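Local atomic coordinates of unique short US2 glycoprotein (PDB entry 1IM3), a protein that helps human cytomegalovirus evade cytotoxic T cells by sending newly made MHC class I heavy chains from the endoplasmic reticulum to the cytosol for proteasomal destruction. Residues N8-D13 / L89-E94; K16-G21 / V64-V69; P34-G39 / P71-L76. All coordinates share one frame; numbering follows the deposited sequence.

Contact 1 of 3, residues N8-D13 / L89-E94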
loop_
_atom_site.group_PDB
_atom_site.type_symbol
_atom_site.label_atom_id
_atom_site.label_comp_id
_atom_site.label_asym_id
_atom_site.label_seq_id
_atom_site.Cartn_x
_atom_site.Cartn_y
_atom_site.Cartn_z
ATOM N N ASN D 8 -2.748 -14.026 31.321
ATOM C CA ASN D 8 -2.596 -14.423 29.941
ATOM C C ASN D 8 -2.366 -15.921 29.873
ATOM O O ASN D 8 -1.249 -16.377 30.020
ATOM C CB ASN D 8 -1.389 -13.715 29.349
ATOM C CG ASN D 8 -0.982 -14.283 28.011
ATOM O OD1 ASN D 8 -1.827 -14.650 27.203
ATOM N ND2 ASN D 8 0.321 -14.350 27.761
ATOM N N ARG D 9 -3.413 -16.694 29.657
ATOM C CA ARG D 9 -3.259 -18.136 29.574
ATOM C C ARG D 9 -4.153 -18.584 28.441
ATOM O O ARG D 9 -4.952 -17.794 27.944
ATOM C CB ARG D 9 -3.669 -18.798 30.893
ATOM C CG ARG D 9 -2.690 -18.553 32.035
ATOM C CD ARG D 9 -3.181 -19.211 33.303
ATOM N NE ARG D 9 -4.485 -18.675 33.683
ATOM C CZ ARG D 9 -5.198 -19.091 34.725
ATOM N NH1 ARG D 9 -4.731 -20.066 35.505
ATOM N NH2 ARG D 9 -6.376 -18.524 34.993
ATOM N N CYS D 10 -4.026 -19.839 28.036
ATOM C CA CYS D 10 -4.813 -20.378 26.938
ATOM C C CYS D 10 -4.692 -21.900 26.993
ATOM O O CYS D 10 -3.785 -22.427 27.620
ATOM C CB CYS D 10 -4.243 -19.863 25.609
ATOM S SG CYS D 10 -2.451 -20.215 25.503
ATOM N N TYR D 11 -5.610 -22.600 26.345
ATOM C CA TYR D 11 -5.564 -24.053 26.313
ATOM C C TYR D 11 -6.385 -24.486 25.121
ATOM O O TYR D 11 -7.271 -23.753 24.666
ATOM C CB TYR D 11 -6.109 -24.661 27.622
ATOM C CG TYR D 11 -7.598 -24.518 27.871
ATOM C CD1 TYR D 11 -8.530 -25.328 27.197
ATOM C CD2 TYR D 11 -8.084 -23.581 28.786
ATOM C CE1 TYR D 11 -9.908 -25.205 27.427
ATOM C CE2 TYR D 11 -9.470 -23.449 29.026
ATOM C CZ TYR D 11 -10.367 -24.262 28.341
ATOM O OH TYR D 11 -11.717 -24.116 28.564
ATOM N N ILE D 12 -6.074 -25.661 24.592
ATOM C CA ILE D 12 -6.812 -26.177 23.453
ATOM C C ILE D 12 -7.604 -27.402 23.852
ATOM O O ILE D 12 -7.101 -28.279 24.543
ATOM C CB ILE D 12 -5.869 -26.543 22.315
ATOM C CG1 ILE D 12 -5.117 -25.294 21.876
ATOM C CG2 ILE D 12 -6.656 -27.122 21.141
ATOM C CD1 ILE D 12 -4.145 -25.536 20.759
ATOM N N ASP D 13 -8.843 -27.471 23.400
ATOM C CA ASP D 13 -9.672 -28.600 23.730
ATOM C C ASP D 13 -10.408 -29.060 22.484
ATOM O O ASP D 13 -11.341 -28.400 22.019
ATOM C CB ASP D 13 -10.663 -28.206 24.816
ATOM C CG ASP D 13 -11.382 -29.396 25.397
ATOM O OD1 ASP D 13 -10.734 -30.190 26.118
ATOM O OD2 ASP D 13 -12.595 -29.543 25.128
ATOM N N LEU D 89 2.536 -10.537 23.342
ATOM C CA LEU D 89 2.448 -11.497 24.429
ATOM C C LEU D 89 2.556 -12.852 23.747
ATOM O O LEU D 89 2.257 -12.979 22.573
ATOM C CB LEU D 89 1.101 -11.408 25.165
ATOM C CG LEU D 89 0.913 -10.315 26.216
ATOM C CD1 LEU D 89 1.100 -8.961 25.587
ATOM C CD2 LEU D 89 -0.474 -10.417 26.809
ATOM N N ARG D 90 2.996 -13.861 24.480
ATOM C CA ARG D 90 3.091 -15.203 23.934
ATOM C C ARG D 90 2.393 -16.122 24.944
ATOM O O ARG D 90 2.635 -15.991 26.128
ATOM C CB ARG D 90 4.568 -15.551 23.746
ATOM C CG ARG D 90 4.829 -16.757 22.862
ATOM C CD ARG D 90 6.254 -16.737 22.307
ATOM N NE ARG D 90 6.707 -18.073 21.917
ATOM C CZ ARG D 90 7.070 -19.031 22.774
ATOM N NH1 ARG D 90 7.045 -18.816 24.087
ATOM N NH2 ARG D 90 7.461 -20.215 22.313
ATOM N N CYS D 91 1.500 -17.008 24.491
ATOM C CA CYS D 91 0.791 -17.923 25.389
ATOM C C CYS D 91 0.938 -19.359 24.874
ATOM O O CYS D 91 0.626 -19.635 23.715
ATOM C CB CYS D 91 -0.719 -17.582 25.491
ATOM S SG CYS D 91 -1.548 -18.741 26.634
ATOM N N VAL D 92 1.415 -20.257 25.738
ATOM C CA VAL D 92 1.568 -21.664 25.390
ATOM C C VAL D 92 0.361 -22.420 25.944
ATOM O O VAL D 92 0.079 -22.358 27.141
ATOM C CB VAL D 92 2.838 -22.265 26.016
ATOM C CG1 VAL D 92 3.027 -23.692 25.540
ATOM C CG2 VAL D 92 4.042 -21.417 25.650
ATOM N N PRO D 93 -0.375 -23.139 25.080
ATOM C CA PRO D 93 -1.559 -23.898 25.528
ATOM C C PRO D 93 -1.179 -24.864 26.666
ATOM O O PRO D 93 -0.108 -25.450 26.607
ATOM C CB PRO D 93 -2.000 -24.625 24.253
ATOM C CG PRO D 93 -1.548 -23.697 23.172
ATOM C CD PRO D 93 -0.179 -23.290 23.629
ATOM N N GLU D 94 -2.039 -25.062 27.660
ATOM C CA GLU D 94 -1.719 -25.900 28.794
ATOM C C GLU D 94 -2.300 -27.310 28.867
ATOM O O GLU D 94 -1.860 -28.279 28.279
ATOM C CB GLU D 94 -2.214 -25.215 30.058
ATOM C CG GLU D 94 -1.692 -23.838 30.354
ATOM C CD GLU D 94 -1.863 -23.469 31.785
ATOM O OE1 GLU D 94 -1.067 -23.954 32.590
ATOM O OE2 GLU D 94 -2.747 -22.654 32.111
HETATM O O HOH W 1 -0.971 -20.983 29.130
#

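Contact 2 of 3, residues K16-G21 / V64-V69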
loop_
_atom_site.group_PDB
_atom_site.type_symbol
_atom_site.label_atom_id
_atom_site.label_comp_id
_atom_site.label_asym_id
_atom_site.label_seq_id
_atom_site.Cartn_x
_atom_site.Cartn_y
_atom_site.Cartn_z
ATOM N N LYS D 16 -10.162 -26.592 19.402
ATOM C CA LYS D 16 -10.650 -25.261 19.694
ATOM C C LYS D 16 -9.735 -24.559 20.706
ATOM O O LYS D 16 -9.189 -25.173 21.622
ATOM C CB LYS D 16 -12.088 -25.335 20.213
ATOM C CG LYS D 16 -13.092 -25.807 19.167
ATOM C CD LYS D 16 -14.494 -25.745 19.734
ATOM C CE LYS D 16 -15.553 -26.037 18.689
ATOM N NZ LYS D 16 -16.921 -25.951 19.302
ATOM N N LEU D 17 -9.553 -23.260 20.516
ATOM C CA LEU D 17 -8.725 -22.468 21.404
ATOM C C LEU D 17 -9.572 -21.700 22.416
ATOM O O LEU D 17 -10.654 -21.198 22.102
ATOM C CB LEU D 17 -7.888 -21.491 20.577
ATOM C CG LEU D 17 -7.091 -20.399 21.290
ATOM C CD1 LEU D 17 -5.994 -21.039 22.124
ATOM C CD2 LEU D 17 -6.484 -19.448 20.276
ATOM N N PHE D 18 -9.079 -21.643 23.645
ATOM C CA PHE D 18 -9.736 -20.910 24.730
ATOM C C PHE D 18 -8.597 -20.088 25.309
ATOM O O PHE D 18 -7.577 -20.648 25.706
ATOM C CB PHE D 18 -10.281 -21.855 25.801
ATOM C CG PHE D 18 -11.540 -22.559 25.404
ATOM C CD1 PHE D 18 -12.777 -22.125 25.880
ATOM C CD2 PHE D 18 -11.493 -23.653 24.546
ATOM C CE1 PHE D 18 -13.963 -22.775 25.501
ATOM C CE2 PHE D 18 -12.662 -24.309 24.160
ATOM C CZ PHE D 18 -13.902 -23.868 24.639
ATOM N N ALA D 19 -8.742 -18.767 25.318
ATOM C CA ALA D 19 -7.685 -17.914 25.839
ATOM C C ALA D 19 -8.298 -16.772 26.628
ATOM O O ALA D 19 -9.229 -16.115 26.173
ATOM C CB ALA D 19 -6.846 -17.372 24.702
ATOM N N ARG D 20 -7.765 -16.561 27.825
ATOM C CA ARG D 20 -8.258 -15.516 28.699
ATOM C C ARG D 20 -7.083 -14.678 29.162
ATOM O O ARG D 20 -6.001 -15.199 29.429
ATOM C CB ARG D 20 -8.962 -16.128 29.909
ATOM C CG ARG D 20 -9.588 -15.093 30.827
ATOM C CD ARG D 20 -10.416 -15.772 31.893
ATOM N NE ARG D 20 -11.391 -16.674 31.285
ATOM C CZ ARG D 20 -12.137 -17.540 31.961
ATOM N NH1 ARG D 20 -12.016 -17.625 33.279
ATOM N NH2 ARG D 20 -13.003 -18.318 31.322
ATOM N N GLY D 21 -7.291 -13.374 29.246
ATOM C CA GLY D 21 -6.223 -12.515 29.682
ATOM C C GLY D 21 -6.806 -11.204 30.146
ATOM O O GLY D 21 -7.995 -10.930 29.972
ATOM N N VAL D 64 -11.493 -15.547 24.865
ATOM C CA VAL D 64 -11.681 -16.260 23.613
ATOM C C VAL D 64 -12.199 -17.668 23.870
ATOM O O VAL D 64 -11.573 -18.441 24.594
ATOM C CB VAL D 64 -10.357 -16.324 22.840
ATOM C CG1 VAL D 64 -10.537 -17.116 21.544
ATOM C CG2 VAL D 64 -9.883 -14.912 22.531
ATOM N N ARG D 65 -13.340 -18.001 23.290
ATOM C CA ARG D 65 -13.935 -19.312 23.513
ATOM C C ARG D 65 -14.231 -20.052 22.206
ATOM O O ARG D 65 -14.754 -19.476 21.248
ATOM C CB ARG D 65 -15.216 -19.162 24.355
ATOM C CG ARG D 65 -14.988 -18.603 25.763
ATOM C CD ARG D 65 -16.234 -17.950 26.337
ATOM N NE ARG D 65 -16.478 -16.620 25.786
ATOM C CZ ARG D 65 -17.482 -15.833 26.157
ATOM N NH1 ARG D 65 -18.338 -16.249 27.084
ATOM N NH2 ARG D 65 -17.630 -14.631 25.603
ATOM N N ASN D 66 -13.807 -21.320 22.182
ATOM C CA ASN D 66 -14.008 -22.252 21.066
ATOM C C ASN D 66 -13.498 -21.846 19.711
ATOM O O ASN D 66 -14.160 -22.050 18.709
ATOM C CB ASN D 66 -15.474 -22.569 20.932
ATOM C CG ASN D 66 -15.929 -23.516 21.973
ATOM O OD1 ASN D 66 -15.605 -24.708 21.922
ATOM N ND2 ASN D 66 -16.670 -23.006 22.959
ATOM N N LEU D 67 -12.312 -21.281 19.682
ATOM C CA LEU D 67 -11.756 -20.837 18.435
ATOM C C LEU D 67 -11.066 -21.999 17.736
ATOM O O LEU D 67 -10.093 -22.549 18.248
ATOM C CB LEU D 67 -10.775 -19.691 18.696
ATOM C CG LEU D 67 -10.207 -19.122 17.410
ATOM C CD1 LEU D 67 -11.348 -18.674 16.490
ATOM C CD2 LEU D 67 -9.299 -17.980 17.741
ATOM N N ASP D 68 -11.577 -22.381 16.576
ATOM C CA ASP D 68 -10.968 -23.488 15.851
ATOM C C ASP D 68 -9.554 -23.128 15.440
ATOM O O ASP D 68 -9.327 -22.124 14.785
ATOM C CB ASP D 68 -11.746 -23.848 14.575
ATOM C CG ASP D 68 -13.113 -24.444 14.855
ATOM O OD1 ASP D 68 -13.325 -25.026 15.942
ATOM O OD2 ASP D 68 -13.980 -24.341 13.958
ATOM N N VAL D 69 -8.591 -23.918 15.866
ATOM C CA VAL D 69 -7.240 -23.669 15.426
ATOM C C VAL D 69 -6.824 -24.968 14.828
ATOM O O VAL D 69 -7.230 -26.044 15.253
ATOM C CB VAL D 69 -6.250 -23.344 16.546
ATOM C CG1 VAL D 69 -6.559 -21.967 17.126
ATOM C CG2 VAL D 69 -6.274 -24.454 17.592
#

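Contact 3 of 3, residues P34-G39 / P71-L76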
loop_
_atom_site.group_PDB
_atom_site.type_symbol
_atom_site.label_atom_id
_atom_site.label_comp_id
_atom_site.label_asym_id
_atom_site.label_seq_id
_atom_site.Cartn_x
_atom_site.Cartn_y
_atom_site.Cartn_z
ATOM N N PRO D 34 -4.689 -11.071 17.562
ATOM C CA PRO D 34 -4.232 -12.438 17.850
ATOM C C PRO D 34 -3.741 -13.240 16.647
ATOM O O PRO D 34 -4.340 -13.212 15.578
ATOM C CB PRO D 34 -5.448 -13.073 18.520
ATOM C CG PRO D 34 -6.575 -12.460 17.772
ATOM C CD PRO D 34 -6.155 -10.983 17.653
ATOM N N LYS D 35 -2.631 -13.942 16.830
ATOM C CA LYS D 35 -2.065 -14.764 15.758
ATOM C C LYS D 35 -1.822 -16.189 16.227
ATOM O O LYS D 35 -1.507 -16.418 17.393
ATOM C CB LYS D 35 -0.715 -14.229 15.265
ATOM C CG LYS D 35 -0.710 -12.975 14.386
ATOM C CD LYS D 35 -0.572 -11.697 15.214
ATOM C CE LYS D 35 -0.084 -10.484 14.399
ATOM N NZ LYS D 35 -0.977 -10.010 13.294
ATOM N N ALA D 36 -1.987 -17.141 15.314
ATOM C CA ALA D 36 -1.727 -18.535 15.633
ATOM C C ALA D 36 -0.277 -18.735 15.212
ATOM O O ALA D 36 0.146 -18.265 14.153
ATOM C CB ALA D 36 -2.619 -19.456 14.831
ATOM N N ASP D 37 0.508 -19.394 16.045
ATOM C CA ASP D 37 1.892 -19.646 15.664
ATOM C C ASP D 37 2.046 -21.141 15.450
ATOM O O ASP D 37 1.824 -21.928 16.374
ATOM C CB ASP D 37 2.864 -19.203 16.745
ATOM C CG ASP D 37 4.297 -19.225 16.267
ATOM O OD1 ASP D 37 4.606 -20.018 15.347
ATOM O OD2 ASP D 37 5.119 -18.460 16.810
ATOM N N TYR D 38 2.413 -21.528 14.230
ATOM C CA TYR D 38 2.587 -22.940 13.893
ATOM C C TYR D 38 4.058 -23.318 13.965
ATOM O O TYR D 38 4.499 -24.285 13.347
ATOM C CB TYR D 38 2.048 -23.223 12.486
ATOM C CG TYR D 38 0.604 -22.826 12.303
ATOM C CD1 TYR D 38 -0.346 -23.115 13.281
ATOM C CD2 TYR D 38 0.182 -22.195 11.137
ATOM C CE1 TYR D 38 -1.680 -22.787 13.102
ATOM C CE2 TYR D 38 -1.146 -21.864 10.948
ATOM C CZ TYR D 38 -2.073 -22.164 11.933
ATOM O OH TYR D 38 -3.397 -21.853 11.742
ATOM N N GLY D 39 4.813 -22.547 14.737
ATOM C CA GLY D 39 6.229 -22.803 14.875
ATOM C C GLY D 39 6.945 -22.180 13.698
ATOM O O GLY D 39 7.243 -22.861 12.718
ATOM N N PRO D 71 -4.535 -28.186 13.800
ATOM C CA PRO D 71 -3.758 -29.127 14.616
ATOM C C PRO D 71 -2.317 -28.652 14.775
ATOM O O PRO D 71 -1.679 -28.859 15.810
ATOM C CB PRO D 71 -3.843 -30.421 13.818
ATOM C CG PRO D 71 -5.184 -30.310 13.150
ATOM C CD PRO D 71 -5.190 -28.882 12.679
ATOM N N ILE D 72 -1.812 -28.008 13.733
ATOM C CA ILE D 72 -0.451 -27.491 13.726
ATOM C C ILE D 72 -0.237 -26.394 14.767
ATOM O O ILE D 72 0.881 -25.927 14.962
ATOM C CB ILE D 72 -0.119 -26.864 12.377
ATOM C CG1 ILE D 72 -0.794 -27.647 11.256
ATOM C CG2 ILE D 72 1.378 -26.840 12.176
ATOM C CD1 ILE D 72 -0.765 -26.916 9.927
ATOM N N PHE D 73 -1.301 -25.965 15.428
ATOM C CA PHE D 73 -1.157 -24.898 16.399
ATOM C C PHE D 73 -0.115 -25.171 17.456
ATOM O O PHE D 73 -0.084 -26.221 18.089
ATOM C CB PHE D 73 -2.479 -24.595 17.104
ATOM C CG PHE D 73 -2.475 -23.289 17.862
ATOM C CD1 PHE D 73 -2.874 -22.113 17.241
ATOM C CD2 PHE D 73 -2.092 -23.242 19.199
ATOM C CE1 PHE D 73 -2.905 -20.904 17.940
ATOM C CE2 PHE D 73 -2.118 -22.038 19.908
ATOM C CZ PHE D 73 -2.527 -20.868 19.277
ATOM N N GLU D 74 0.738 -24.193 17.652
ATOM C CA GLU D 74 1.758 -24.304 18.667
ATOM C C GLU D 74 1.519 -23.319 19.801
ATOM O O GLU D 74 1.114 -23.723 20.891
ATOM C CB GLU D 74 3.124 -24.042 18.071
ATOM C CG GLU D 74 3.821 -25.301 17.613
ATOM C CD GLU D 74 5.268 -25.047 17.249
ATOM O OE1 GLU D 74 5.966 -24.362 18.034
ATOM O OE2 GLU D 74 5.703 -25.538 16.185
ATOM N N THR D 75 1.821 -22.038 19.546
ATOM C CA THR D 75 1.619 -20.970 20.531
ATOM C C THR D 75 0.732 -19.803 20.026
ATOM O O THR D 75 0.585 -19.593 18.810
ATOM C CB THR D 75 2.970 -20.368 21.025
ATOM O OG1 THR D 75 3.580 -19.599 19.987
ATOM C CG2 THR D 75 3.922 -21.466 21.429
ATOM N N LEU D 76 0.120 -19.077 20.974
ATOM C CA LEU D 76 -0.710 -17.913 20.669
ATOM C C LEU D 76 0.213 -16.700 20.694
ATOM O O LEU D 76 0.817 -16.398 21.726
ATOM C CB LEU D 76 -1.821 -17.713 21.719
ATOM C CG LEU D 76 -2.640 -16.406 21.575
ATOM C CD1 LEU D 76 -3.407 -16.432 20.267
ATOM C CD2 LEU D 76 -3.608 -16.247 22.723
#

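Contact 1 of 3, residues N8-D13 / L89-E94
A disulfide joins Cys10 and Cys91, SG to SG 2.1 Å, between strands whose axes run 35° apart. The two halves reach the bridge differently: Cys91 carries SG anti to its backbone N, whereas SG of Cys10 sits in the crowded position between its own N and carbonyl carbon (chi3 of the bridge -108°). Asn8, with CG likewise anti to its N, points its amide at the other strand, so that Arg90 O lies close to the amide plane and ND2 donates to it at 3.3 Å, from above the carbonyl plane. Asn8 OD1 rests 3.6 Å from Cys91 CB. On the far side of the bridge Cys10 O receives the N-H of Glu94 on a lone pair, N to O 3.2 Å. Pro93 CA adds a CH···O contact to that oxygen at 3.4 Å. A water donates to Val92 O and accepts weakly from Cys10 N. Ile12 and Pro93 lie side by side, and Phe73 packs against both. The whole is an inter-sheet disulfide in an immunoglobulin-like sandwich, here between the outermost strands 3-12 and 85-91 and not between the central B and F strands that the canonical Ig disulfide joins.

Contact 2 of 3, residues K16-G21 / V64-V69
Asn66 breaks the register of this antiparallel pair by taking up a left-handed backbone conformation, phi 57° and psi 42°. The result is a G1 beta bulge in a sheet of the immunoglobulin-like sandwich: Asn66 and Leu67 both face Leu17, and the chain turns a corner there. Leu67 N gives a nearly straight bond to a lone pair of Leu17 O at 2.9 Å, while the return bond, Leu17 N to Leu67 O, is modelled very short at 2.4 Å and comes from above the carbonyl plane. Beyond the bulge, Ala19 and Val64 form a hydrogen-bonded pair, Val64 N 2.7 Å from Ala19 O. Leu17, Ala19, Val64 and Leu67 share one face; CB of Leu17 meets Val69 CG1 at 3.7 Å, and Cys10, Leu45 and Val47 pack on this apolar side. Lys16 and Asp68 lie on the other face, the extended lysine beside the carboxylate, Lys16 CG 3.3 Å from Asp68 OD1. Phe18, whose ring also meets Tyr11 almost parallel, has CG anti to its carbonyl carbon, which turns the ring over the Arg65-Asn66 backbone, 68° from the Asn66 amide plane. Asn66 N stands 3.5 Å above the centre of the Phe18 ring.

Contact 3 of 3, residues P34-G39 / P71-L76
The carbonyl oxygen of Asp37 is gripped by two backbone N-H groups from residues 71-76. Glu74 N lies 2.8 Å from Asp37 O, in the carbonyl plane, and Thr75 N reaches the same oxygen at 3.2 Å on a lone pair. Two consecutive residues thus face one, which is a classic beta bulge where strands 30-37 and 75-82 pair. The return bond, Asp37 N to Thr75 O at 2.8 Å, runs nearly along the C=O axis. Asp37 also closes an Asx turn: its CG stands anti to the backbone N (chi1 -170°), which lets OD1 accept from Gly39 N at 2.6 Å, the donor lying above the carboxylate plane. Gly39 CA lies 3.1 Å from Glu74 OE2; at its backbone angles (phi 83°) a CB would be jammed against the preceding carbonyl O and against that carboxylate, so the site calls for glycine.

The apolar part is carried by Phe73, Ala36, Tyr38 and Ile72. Phe73, CG anti to its N, turns its ring toward Ala36, so that CE1 meets Ala36 CB at 3.4 Å, the methyl lying at the ring edge near its plane. Tyr38 crosses Ile72 at about a right angle, its CB 3.7 Å from Ile72 CG2, and presents its ring edge to Phe73 CA. Its hydroxyl is hydrogen-bonded to Glu43. Lys35 reaches away to Asp33, Asn44 and a backbone group of another protein chain.

With Asp37 OD1 and Glu74 OE1 5.3 Å apart, ionising both may cost slightly more, while the N-H of Gly39 would favour the charged form of Asp37.

All three contacts are partly buried, each with an apolar side facing the interior and polar groups toward the surface. Contact 3 lies farther from the chain centre, about 12 Å centre to centre, than contacts 1 and 2 at about 9 Å each. Contact 2 lies within one sheet and contact 3 within the other, both antiparallel pairs interrupted by a bulge, whereas contact 1 crosses between the sheets covalently and encloses the others along the chain. Tyr11 pairs with Phe18 of contact 2, and Cys91 with Leu76 of contact 3. Polar chemistry is Lys16 beside Asp68 in contact 2, and acidic groups around a turn in contact 3, which alone reaches another protein chain.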